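Local coordinates for putative hexose oxidase (Nonomuraea sp. ATCC 39727, PDB 5AWV), which probably oxidises the sugar of glycopeptide antibiotics related to teicoplanin, using a covalently bound FAD as an oxygen-dependent flavin oxidoreductase, at residues A[165-170]-A[290-295]; A[180-185]-A[211-216]; A[275-280]-A[327-332]. One frame throughout, in Å; residues are numbered along the deposited sequence.

Contact 1 (A[165-170]-A[290-295]). With FAD (flavin-adenine dinucleotide), chain M.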
loop_
_atom_site.group_PDB
_atom_site.type_symbol
_atom_site.label_atom_id
_atom_site.label_comp_id
_atom_site.label_asym_id
_atom_site.label_seq_id
_atom_site.Cartn_x
_atom_site.Cartn_y
_atom_site.Cartn_z
ATOM N N TYR A 165 -6.048 -1.295 3.072
ATOM C CA TYR A 165 -7.500 -1.500 2.959
ATOM C C TYR A 165 -7.953 -1.278 1.521
ATOM O O TYR A 165 -7.171 -0.702 0.735
ATOM C CB TYR A 165 -8.250 -0.543 3.933
ATOM C CG TYR A 165 -8.517 0.766 3.359
ATOM C CD1 TYR A 165 -7.497 1.667 3.216
ATOM C CD2 TYR A 165 -9.806 1.078 2.824
ATOM C CE1 TYR A 165 -7.678 2.889 2.618
ATOM C CE2 TYR A 165 -10.027 2.334 2.232
ATOM C CZ TYR A 165 -8.961 3.239 2.141
ATOM O OH TYR A 165 -9.064 4.487 1.537
ATOM N N GLY A 166 -9.227 -1.599 1.237
ATOM C CA GLY A 166 -9.802 -1.442 -0.083
ATOM C C GLY A 166 -11.273 -1.724 -0.104
ATOM O O GLY A 166 -11.931 -1.781 0.976
ATOM N N PRO A 167 -11.817 -1.973 -1.299
ATOM C CA PRO A 167 -13.276 -2.198 -1.444
ATOM C C PRO A 167 -13.837 -3.335 -0.662
ATOM O O PRO A 167 -15.022 -3.279 -0.337
ATOM C CB PRO A 167 -13.458 -2.407 -2.968
ATOM C CG PRO A 167 -12.307 -1.607 -3.567
ATOM C CD PRO A 167 -11.155 -1.866 -2.613
ATOM N N LEU A 168 -13.073 -4.375 -0.316
ATOM C CA LEU A 168 -13.590 -5.438 0.469
ATOM C C LEU A 168 -13.438 -5.266 1.997
ATOM O O LEU A 168 -13.814 -6.188 2.806
ATOM C CB LEU A 168 -12.993 -6.766 0.077
ATOM C CG LEU A 168 -13.181 -7.316 -1.343
ATOM C CD1 LEU A 168 -12.596 -8.710 -1.440
ATOM C CD2 LEU A 168 -14.628 -7.325 -1.689
ATOM N N SER A 169 -12.869 -4.174 2.429
ATOM C CA SER A 169 -12.636 -3.938 3.869
ATOM C C SER A 169 -13.934 -3.840 4.709
ATOM O O SER A 169 -13.948 -4.257 5.901
ATOM C CB SER A 169 -11.667 -2.782 4.117
ATOM O OG SER A 169 -10.449 -3.144 3.574
ATOM N N ARG A 170 -15.030 -3.332 4.138
ATOM C CA ARG A 170 -16.284 -3.328 4.868
ATOM C C ARG A 170 -16.803 -4.738 5.169
ATOM O O ARG A 170 -17.423 -4.957 6.215
ATOM C CB ARG A 170 -17.356 -2.455 4.181
ATOM C CG ARG A 170 -17.058 -0.951 4.337
ATOM C CD ARG A 170 -17.820 -0.123 3.295
ATOM N NE ARG A 170 -19.278 -0.320 3.355
ATOM C CZ ARG A 170 -20.114 0.324 4.165
ATOM N NH1 ARG A 170 -19.653 1.244 5.011
ATOM N NH2 ARG A 170 -21.437 0.146 4.040
ATOM N N GLY A 290 -21.379 -5.650 2.485
ATOM C CA GLY A 290 -21.078 -6.120 1.109
ATOM C C GLY A 290 -21.076 -5.046 -0.015
ATOM O O GLY A 290 -20.824 -5.376 -1.192
ATOM N N LEU A 291 -21.225 -3.780 0.366
ATOM C CA LEU A 291 -21.218 -2.650 -0.572
ATOM C C LEU A 291 -20.083 -1.702 -0.255
ATOM O O LEU A 291 -19.729 -1.421 0.935
ATOM C CB LEU A 291 -22.551 -1.861 -0.437
ATOM C CG LEU A 291 -22.761 -0.655 -1.363
ATOM C CD1 LEU A 291 -24.228 -0.431 -1.766
ATOM C CD2 LEU A 291 -22.186 0.646 -0.792
ATOM N N TRP A 292 -19.538 -1.172 -1.302
ATOM C CA TRP A 292 -18.563 -0.129 -1.220
ATOM C C TRP A 292 -18.727 0.857 -2.356
ATOM O O TRP A 292 -19.105 0.522 -3.466
ATOM C CB TRP A 292 -17.150 -0.753 -1.337
ATOM C CG TRP A 292 -16.036 0.283 -1.313
ATOM C CD1 TRP A 292 -15.421 0.855 -0.219
ATOM C CD2 TRP A 292 -15.368 0.797 -2.453
ATOM N NE1 TRP A 292 -14.461 1.724 -0.613
ATOM C CE2 TRP A 292 -14.377 1.705 -1.982
ATOM C CE3 TRP A 292 -15.505 0.591 -3.822
ATOM C CZ2 TRP A 292 -13.581 2.453 -2.850
ATOM C CZ3 TRP A 292 -14.723 1.363 -4.699
ATOM C CH2 TRP A 292 -13.738 2.239 -4.208
ATOM N N SER A 293 -18.434 2.093 -2.048
ATOM C CA SER A 293 -18.448 3.151 -3.049
ATOM C C SER A 293 -17.462 4.198 -2.721
ATOM O O SER A 293 -16.983 4.304 -1.585
ATOM C CB SER A 293 -19.866 3.752 -3.144
ATOM O OG SER A 293 -20.195 4.452 -1.961
ATOM N N GLN A 294 -17.114 4.971 -3.725
ATOM C CA GLN A 294 -16.431 6.194 -3.420
ATOM C C GLN A 294 -16.876 7.386 -4.217
ATOM O O GLN A 294 -17.020 7.271 -5.423
ATOM C CB GLN A 294 -14.903 6.026 -3.528
ATOM C CG GLN A 294 -14.297 5.778 -4.827
ATOM C CD GLN A 294 -12.734 5.773 -4.731
ATOM O OE1 GLN A 294 -12.152 5.523 -3.709
ATOM N NE2 GLN A 294 -12.094 6.053 -5.819
ATOM N N LEU A 295 -17.068 8.480 -3.528
ATOM C CA LEU A 295 -17.529 9.707 -4.127
ATOM C C LEU A 295 -16.359 10.543 -4.517
ATOM O O LEU A 295 -15.650 11.031 -3.697
ATOM C CB LEU A 295 -18.548 10.406 -3.221
ATOM C CG LEU A 295 -19.131 11.763 -3.726
ATOM C CD1 LEU A 295 -19.868 11.630 -5.072
ATOM C CD2 LEU A 295 -20.006 12.411 -2.709
HETATM P PA FAD M . 7.312 2.021 -0.930
HETATM O O1A FAD M . 7.393 3.435 -1.465
HETATM O O2A FAD M . 8.147 0.959 -1.479
HETATM O O5B FAD M . 7.454 2.024 0.645
HETATM C C5B FAD M . 6.685 2.914 1.525
HETATM C C4B FAD M . 7.369 3.036 2.850
HETATM O O4B FAD M . 7.482 1.791 3.549
HETATM C C3B FAD M . 8.794 3.612 2.828
HETATM O O3B FAD M . 9.160 4.335 4.029
HETATM C C2B FAD M . 9.561 2.334 2.692
HETATM O O2B FAD M . 10.888 2.528 3.055
HETATM C C1B FAD M . 8.822 1.385 3.575
HETATM N N9A FAD M . 9.015 0.015 3.160
HETATM C C8A FAD M . 8.818 -0.567 1.971
HETATM N N7A FAD M . 9.039 -1.899 2.017
HETATM C C5A FAD M . 9.367 -2.200 3.266
HETATM C C6A FAD M . 9.797 -3.424 3.975
HETATM N N6A FAD M . 9.873 -4.556 3.280
HETATM N N1A FAD M . 10.055 -3.310 5.312
HETATM C C2A FAD M . 9.984 -2.113 5.963
HETATM N N3A FAD M . 9.639 -0.936 5.372
HETATM C C4A FAD M . 9.381 -0.954 4.033
HETATM N N1 FAD M . -3.469 2.340 0.264
HETATM C C2 FAD M . -4.605 1.714 0.694
HETATM O O2 FAD M . -4.655 1.285 1.869
HETATM N N3 FAD M . -5.663 1.511 -0.106
HETATM C C4 FAD M . -5.627 1.794 -1.425
HETATM O O4 FAD M . -6.604 1.559 -2.170
HETATM C C4X FAD M . -4.425 2.435 -1.973
HETATM N N5 FAD M . -4.303 2.764 -3.308
HETATM C C5X FAD M . -3.148 3.271 -3.840
HETATM C C6 FAD M . -3.088 3.510 -5.229
HETATM C C7 FAD M . -1.890 4.130 -5.676
HETATM C C7M FAD M . -1.761 4.466 -7.184
HETATM C C8 FAD M . -0.714 4.432 -4.768
HETATM C C8M FAD M . 0.632 4.835 -5.321
HETATM C C9 FAD M . -0.833 4.099 -3.401
HETATM C C9A FAD M . -1.991 3.570 -2.912
HETATM N N10 FAD M . -2.163 3.246 -1.539
HETATM C C10 FAD M . -3.320 2.663 -1.046
HETATM C "C1'" FAD M . -1.082 3.553 -0.546
HETATM C "C2'" FAD M . -0.195 2.398 -0.272
HETATM O "O2'" FAD M . -0.895 1.568 0.636
HETATM C "C3'" FAD M . 0.981 2.994 0.407
HETATM O "O3'" FAD M . 1.517 3.939 -0.520
HETATM C "C4'" FAD M . 2.027 1.895 0.741
HETATM O "O4'" FAD M . 2.856 2.415 1.783
HETATM C "C5'" FAD M . 2.867 1.640 -0.485
HETATM O "O5'" FAD M . 3.765 0.537 -0.254
HETATM P P FAD M . 4.924 0.276 -1.280
HETATM O O1P FAD M . 5.647 -0.926 -0.912
HETATM O O2P FAD M . 4.463 0.310 -2.711
HETATM O O3P FAD M . 5.731 1.649 -1.118
#
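P167 lies against the indole of W292, and this pair forms the dense part of the contact. CA of P167 sits over one face of the W292 five-membered ring, 3.8 Å from its centroid, a CH-pi interaction. Beside it, CB of P167 reaches CE3 of W292 at 3.7 Å, and CG follows the rim of the benzo ring. Proline suits the place because its compact ring sets the C-H groups of CA, CB and CG along the indole. In W292, CG anti to the backbone N (chi1 178°) carries the indole to the loop, and chi2 of 85° turns its face to the proline.

The second grip is polar: NE of R170 donates to O of L291 at 2.7 Å, with a bent N-H...O angle of 140°. NE meets the carbonyl almost end-on, somewhat tilted from the guanidinium plane. The arginine, kinked at chi3, is long enough to reach the strand; NH2 also serves the oxygens of N281 and Y288, and NH1 that of Y403. Contact is looser at the L291 side chain and at partly exposed G290; even P167 keeps some exposure.

In the type I turn G166 to S169, G166 N donates to S169 OG at 3.1 Å. Y165 N donates to FAD O2 at 3.2 Å, while Y165 O accepts from FAD N3 at 2.8 Å. W292 and Q294 pack on a modified side chain of the bound peptide. The contact thus walls the flavin site, where the PCMH-type FAD-binding domain of this oxidoreductase family meets the seven-stranded sheet.

Contact 2 (A[180-185]-A[211-216])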
loop_
_atom_site.group_PDB
_atom_site.type_symbol
_atom_site.label_atom_id
_atom_site.label_comp_id
_atom_site.label_asym_id
_atom_site.label_seq_id
_atom_site.Cartn_x
_atom_site.Cartn_y
_atom_site.Cartn_z
ATOM N N TYR A 180 -0.687 -12.585 10.544
ATOM C CA TYR A 180 -0.414 -13.626 11.582
ATOM C C TYR A 180 0.988 -13.439 12.094
ATOM O O TYR A 180 1.231 -13.552 13.306
ATOM C CB TYR A 180 -0.651 -15.056 11.008
ATOM C CG TYR A 180 -0.192 -16.123 11.934
ATOM C CD1 TYR A 180 -0.910 -16.381 13.093
ATOM C CD2 TYR A 180 1.011 -16.851 11.691
ATOM C CE1 TYR A 180 -0.459 -17.362 14.021
ATOM C CE2 TYR A 180 1.430 -17.838 12.585
ATOM C CZ TYR A 180 0.689 -18.062 13.756
ATOM O OH TYR A 180 1.028 -19.001 14.676
ATOM N N ALA A 181 1.916 -13.141 11.195
ATOM C CA ALA A 181 3.321 -13.005 11.575
ATOM C C ALA A 181 4.129 -12.223 10.632
ATOM O O ALA A 181 3.820 -12.144 9.436
ATOM C CB ALA A 181 3.990 -14.385 11.720
ATOM N N VAL A 182 5.242 -11.723 11.111
ATOM C CA VAL A 182 6.198 -11.052 10.296
ATOM C C VAL A 182 7.605 -11.573 10.584
ATOM O O VAL A 182 7.914 -11.858 11.730
ATOM C CB VAL A 182 6.385 -9.535 10.516
ATOM C CG1 VAL A 182 5.403 -8.712 9.737
ATOM C CG2 VAL A 182 6.356 -9.132 12.011
ATOM N N GLU A 183 8.462 -11.527 9.587
ATOM C CA GLU A 183 9.903 -11.714 9.694
ATOM C C GLU A 183 10.552 -10.406 9.378
ATOM O O GLU A 183 10.307 -9.798 8.364
ATOM C CB GLU A 183 10.427 -12.779 8.715
ATOM C CG GLU A 183 11.910 -13.089 8.915
ATOM C CD GLU A 183 12.458 -14.126 7.881
ATOM O OE1 GLU A 183 12.634 -13.874 6.663
ATOM O OE2 GLU A 183 12.741 -15.203 8.305
ATOM N N VAL A 184 11.337 -9.892 10.320
ATOM C CA VAL A 184 11.909 -8.565 10.219
ATOM C C VAL A 184 13.398 -8.641 10.523
ATOM O O VAL A 184 13.809 -9.343 11.488
ATOM C CB VAL A 184 11.299 -7.639 11.277
ATOM C CG1 VAL A 184 11.643 -6.182 10.958
ATOM C CG2 VAL A 184 9.780 -7.828 11.313
ATOM N N VAL A 185 14.179 -7.887 9.754
ATOM C CA VAL A 185 15.589 -7.690 10.002
ATOM C C VAL A 185 15.720 -6.354 10.774
ATOM O O VAL A 185 15.357 -5.297 10.271
ATOM C CB VAL A 185 16.408 -7.704 8.736
ATOM C CG1 VAL A 185 17.833 -7.274 8.960
ATOM C CG2 VAL A 185 16.343 -9.067 8.071
ATOM N N TRP A 211 2.724 -6.748 16.682
ATOM C CA TRP A 211 1.720 -5.698 16.867
ATOM C C TRP A 211 2.101 -4.346 16.134
ATOM O O TRP A 211 1.244 -3.752 15.459
ATOM C CB TRP A 211 1.416 -5.450 18.376
ATOM C CG TRP A 211 0.416 -4.345 18.634
ATOM C CD1 TRP A 211 -0.919 -4.458 18.682
ATOM C CD2 TRP A 211 0.709 -2.970 18.739
ATOM N NE1 TRP A 211 -1.498 -3.219 18.962
ATOM C CE2 TRP A 211 -0.518 -2.287 18.919
ATOM C CE3 TRP A 211 1.891 -2.252 18.742
ATOM C CZ2 TRP A 211 -0.587 -0.902 19.139
ATOM C CZ3 TRP A 211 1.833 -0.844 18.923
ATOM C CH2 TRP A 211 0.597 -0.209 19.163
ATOM N N ALA A 212 3.343 -3.933 16.163
ATOM C CA ALA A 212 3.704 -2.713 15.576
ATOM C C ALA A 212 3.531 -2.727 14.037
ATOM O O ALA A 212 3.462 -1.651 13.405
ATOM C CB ALA A 212 5.088 -2.341 15.906
ATOM N N HIS A 213 3.601 -3.916 13.447
ATOM C CA HIS A 213 3.428 -4.070 12.019
ATOM C C HIS A 213 1.997 -4.215 11.587
ATOM O O HIS A 213 1.761 -4.411 10.376
ATOM C CB HIS A 213 4.270 -5.240 11.519
ATOM C CG HIS A 213 5.723 -4.943 11.493
ATOM N ND1 HIS A 213 6.568 -5.165 12.567
ATOM C CD2 HIS A 213 6.467 -4.349 10.546
ATOM C CE1 HIS A 213 7.766 -4.707 12.262
ATOM N NE2 HIS A 213 7.725 -4.218 11.032
ATOM N N THR A 214 1.036 -4.123 12.494
ATOM C CA THR A 214 -0.401 -4.082 12.198
ATOM C C THR A 214 -0.885 -2.598 12.036
ATOM O O THR A 214 -1.918 -2.243 12.473
ATOM C CB THR A 214 -1.287 -4.794 13.248
ATOM O OG1 THR A 214 -1.192 -4.137 14.524
ATOM C CG2 THR A 214 -0.846 -6.175 13.398
ATOM N N GLY A 215 -0.125 -1.787 11.374
ATOM C CA GLY A 215 -0.472 -0.396 11.109
ATOM C C GLY A 215 0.573 0.627 11.520
ATOM O O GLY A 215 0.331 1.832 11.347
ATOM N N GLY A 216 1.767 0.192 11.973
ATOM C CA GLY A 216 2.802 1.190 12.316
ATOM C C GLY A 216 3.433 1.943 11.172
ATOM O O GLY A 216 3.993 3.048 11.334
#
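This is a small, buried, apolar strand-to-loop contact inside the FAD-binding half of the protein, where one face of strand 179-187, in the five-stranded antiparallel sheet, meets the loop that follows helix 207-212. Its centre is a single imidazole, that of H213, in contact with two valines of the strand whose methyls approach the ring obliquely. V182 and V184 are two residues apart and so face the same way, toward the loop.

CG2 of V182 approaches ND1 of H213 at 4.0 Å, and CG1 of V182 lies beside the start of the same side chain, 4.1 Å from H213 CB. Farther along the strand, CG2 of V184 touches CE1 of H213 at 3.8 Å. The V184 and H213 side chains run head-on toward each other, while V182 crosses H213 at about a right angle. Branched valines suit a strand and give short, stiff methyl groups that can meet a flat ring. With its CG beside the backbone N (chi1 -73°), H213 extends its ring across to them. Beyond the pair, F221 meets the imidazole edge-to-face and V224, of the FAD site, touches it.

The loop itself is sharply folded. T214 OG1 donates to W211 O at 2.6 Å, in the carbonyl plane and on a lone pair, and T214 N uses the same oxygen, so W211 O accepts two bonds from one residue. T214 OG1 is also bonded to A416 N. G215 follows with backbone angles that suit glycine.

ND1 of H213 is hydrogen-bonded to the carbonyl O of L209 and must therefore carry a proton. Held that way among methyl groups and aromatic carbon, the imidazole is probably neutral, an apolar contact surface with one polar atom, ND1, satisfied by L209 O.

Contact 3 (A[275-280]-A[327-332])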
loop_
_atom_site.group_PDB
_atom_site.type_symbol
_atom_site.label_atom_id
_atom_site.label_comp_id
_atom_site.label_asym_id
_atom_site.label_seq_id
_atom_site.Cartn_x
_atom_site.Cartn_y
_atom_site.Cartn_z
ATOM N N GLY A 275 -23.017 11.366 3.088
ATOM C CA GLY A 275 -22.439 11.244 4.421
ATOM C C GLY A 275 -23.355 10.641 5.425
ATOM O O GLY A 275 -22.931 9.785 6.218
ATOM N N GLU A 276 -24.629 11.094 5.437
ATOM C CA GLU A 276 -25.635 10.529 6.316
ATOM C C GLU A 276 -25.940 9.070 6.047
ATOM O O GLU A 276 -26.166 8.305 6.976
ATOM C CB GLU A 276 -26.936 11.389 6.327
ATOM C CG GLU A 276 -26.612 12.717 7.062
ATOM C CD GLU A 276 -27.646 13.833 6.958
ATOM O OE1 GLU A 276 -27.338 15.026 7.315
ATOM O OE2 GLU A 276 -28.750 13.527 6.506
ATOM N N TRP A 277 -25.961 8.686 4.767
ATOM C CA TRP A 277 -26.146 7.292 4.419
ATOM C C TRP A 277 -24.987 6.427 5.078
ATOM O O TRP A 277 -25.253 5.425 5.736
ATOM C CB TRP A 277 -26.174 7.084 2.887
ATOM C CG TRP A 277 -26.562 5.720 2.571
ATOM C CD1 TRP A 277 -27.821 5.211 2.377
ATOM C CD2 TRP A 277 -25.655 4.601 2.503
ATOM N NE1 TRP A 277 -27.730 3.852 2.168
ATOM C CE2 TRP A 277 -26.410 3.468 2.216
ATOM C CE3 TRP A 277 -24.238 4.490 2.562
ATOM C CZ2 TRP A 277 -25.828 2.194 2.085
ATOM C CZ3 TRP A 277 -23.683 3.214 2.408
ATOM C CH2 TRP A 277 -24.449 2.108 2.168
ATOM N N TYR A 278 -23.757 6.834 4.888
ATOM C CA TYR A 278 -22.595 6.172 5.535
ATOM C C TYR A 278 -22.688 6.191 7.069
ATOM O O TYR A 278 -22.334 5.185 7.667
ATOM C CB TYR A 278 -21.207 6.642 5.010
ATOM C CG TYR A 278 -20.763 5.897 3.782
ATOM C CD1 TYR A 278 -20.136 4.669 3.902
ATOM C CD2 TYR A 278 -21.074 6.335 2.509
ATOM C CE1 TYR A 278 -19.724 3.918 2.828
ATOM C CE2 TYR A 278 -20.696 5.580 1.396
ATOM C CZ TYR A 278 -19.978 4.351 1.552
ATOM O OH TYR A 278 -19.593 3.587 0.449
ATOM N N GLU A 279 -23.247 7.228 7.713
ATOM C CA GLU A 279 -23.422 7.194 9.178
ATOM C C GLU A 279 -24.360 6.120 9.598
ATOM O O GLU A 279 -24.157 5.539 10.639
ATOM C CB GLU A 279 -23.988 8.495 9.738
ATOM C CG GLU A 279 -23.100 9.668 9.628
ATOM C CD GLU A 279 -23.755 10.989 10.121
ATOM O OE1 GLU A 279 -23.133 12.065 10.043
ATOM O OE2 GLU A 279 -24.918 10.978 10.516
ATOM N N ARG A 280 -25.412 5.872 8.812
ATOM C CA ARG A 280 -26.424 4.900 9.140
ATOM C C ARG A 280 -26.079 3.489 8.762
ATOM O O ARG A 280 -26.583 2.565 9.389
ATOM C CB ARG A 280 -27.796 5.251 8.488
ATOM C CG ARG A 280 -28.407 6.570 8.947
ATOM C CD ARG A 280 -29.847 6.770 8.376
ATOM N NE ARG A 280 -29.891 6.704 6.890
ATOM C CZ ARG A 280 -29.701 7.731 6.034
ATOM N NH1 ARG A 280 -29.477 8.979 6.483
ATOM N NH2 ARG A 280 -29.712 7.514 4.702
ATOM N N ASP A 327 -29.400 -0.376 -5.389
ATOM C CA ASP A 327 -30.432 0.641 -5.799
ATOM C C ASP A 327 -30.744 1.563 -4.706
ATOM O O ASP A 327 -30.824 2.773 -4.894
ATOM C CB ASP A 327 -31.685 -0.032 -6.337
ATOM C CG ASP A 327 -31.500 -0.577 -7.742
ATOM O OD1 ASP A 327 -30.539 -0.173 -8.413
ATOM O OD2 ASP A 327 -32.302 -1.479 -8.112
ATOM N N ALA A 328 -30.940 1.019 -3.522
ATOM C CA ALA A 328 -31.189 1.821 -2.360
ATOM C C ALA A 328 -30.079 2.776 -1.968
ATOM O O ALA A 328 -30.330 3.928 -1.579
ATOM C CB ALA A 328 -31.526 0.935 -1.210
ATOM N N HIS A 329 -28.807 2.337 -2.070
ATOM C CA HIS A 329 -27.711 3.260 -1.885
ATOM C C HIS A 329 -27.715 4.420 -2.898
ATOM O O HIS A 329 -27.525 5.604 -2.549
ATOM C CB HIS A 329 -26.358 2.451 -2.015
ATOM C CG HIS A 329 -25.132 3.283 -1.889
ATOM N ND1 HIS A 329 -24.725 3.841 -0.703
ATOM C CD2 HIS A 329 -24.229 3.666 -2.811
ATOM C CE1 HIS A 329 -23.619 4.530 -0.901
ATOM N NE2 HIS A 329 -23.289 4.420 -2.175
ATOM N N ILE A 330 -27.918 4.092 -4.168
ATOM C CA ILE A 330 -27.867 5.124 -5.163
ATOM C C ILE A 330 -28.990 6.137 -4.923
ATOM O O ILE A 330 -28.780 7.381 -4.961
ATOM C CB ILE A 330 -28.058 4.528 -6.581
ATOM C CG1 ILE A 330 -26.844 3.783 -7.037
ATOM C CG2 ILE A 330 -28.388 5.635 -7.598
ATOM C CD1 ILE A 330 -27.173 2.864 -8.183
ATOM N N GLU A 331 -30.200 5.650 -4.662
ATOM C CA GLU A 331 -31.316 6.618 -4.462
ATOM C C GLU A 331 -31.143 7.490 -3.246
ATOM O O GLU A 331 -31.509 8.660 -3.302
ATOM C CB GLU A 331 -32.647 5.924 -4.319
ATOM C CG GLU A 331 -33.164 5.445 -5.630
ATOM C CD GLU A 331 -33.490 6.613 -6.557
ATOM O OE1 GLU A 331 -34.313 7.483 -6.201
ATOM O OE2 GLU A 331 -32.866 6.645 -7.599
ATOM N N ALA A 332 -30.585 6.952 -2.154
ATOM C CA ALA A 332 -30.280 7.748 -0.999
ATOM C C ALA A 332 -29.324 8.836 -1.391
ATOM O O ALA A 332 -29.450 9.958 -0.927
ATOM C CB ALA A 332 -29.684 6.884 0.134
#
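An aromatic cluster of W277, Y278 and H329 joins helix 264-280 to helix 322-334, two helices that pack against the seven-stranded antiparallel sheet. The axes of the short segments pass 10.4 Å apart with 138° between their directions, inclined but nearer antiparallel than parallel, and the indole of W277 and the imidazole of H329 together fill the gap.

H329 meets that indole edge-to-face. The planes stand at 73°, and the centroids of the imidazole and the six-membered ring are 4.2 Å apart. ND1 leads, lying 3.1 Å above the indole plane and 3.3 Å from CZ3 of W277, while CE1 of H329 comes within 3.5 Å of CE3. A chi1 of 178° extends the histidine from its helix so that ND1 comes over the indole face. Y278 adds a lighter touch, its CE2 lying 3.9 Å from CE1 of H329; within the first helix, CZ3 of W277 lies over the centre of the tyrosine ring.

Both Y278 OH and H329 NE2 are hydrogen-bonded to the OG of S293, on strand 291-298 beneath, so a single serine hydroxyl joins the two helices to the sheet. Tyrosine and histidine suit these places because each offers a flat surface to a ring and a polar atom to the serine.

Tryptophan suits its position because the long, flat indole reaches both H329 and A332. W277 and A332 are the nearest CA pair, 6.8 Å apart, a closeness that small alanine permits. Toward the pyrrole end of the indole, on the same side as the imidazole, CB of A332 approaches obliquely, 3.4 Å from CD1 of W277.

Overall arrangement
Contacts 1 and 3 are neighbours, with centres about 13 Å apart, and contact 2 lies far off, about 24 Å from contact 1 and 36 Å from contact 3, on the opposite side of the chain's centre from contact 3. Along the chain contact 2 is nested within the loop closed by contact 1, while contacts 1 and 3 interlock, their segments alternating. Strand 291-298 belongs to contact 1 and, through S293 and L291, also lies under the helices of contact 3. Together they run from the FAD-binding half, with the five-stranded sheet, past the flavin to the seven-stranded sheet and its covering helices, the two halves between which the cofactor lies.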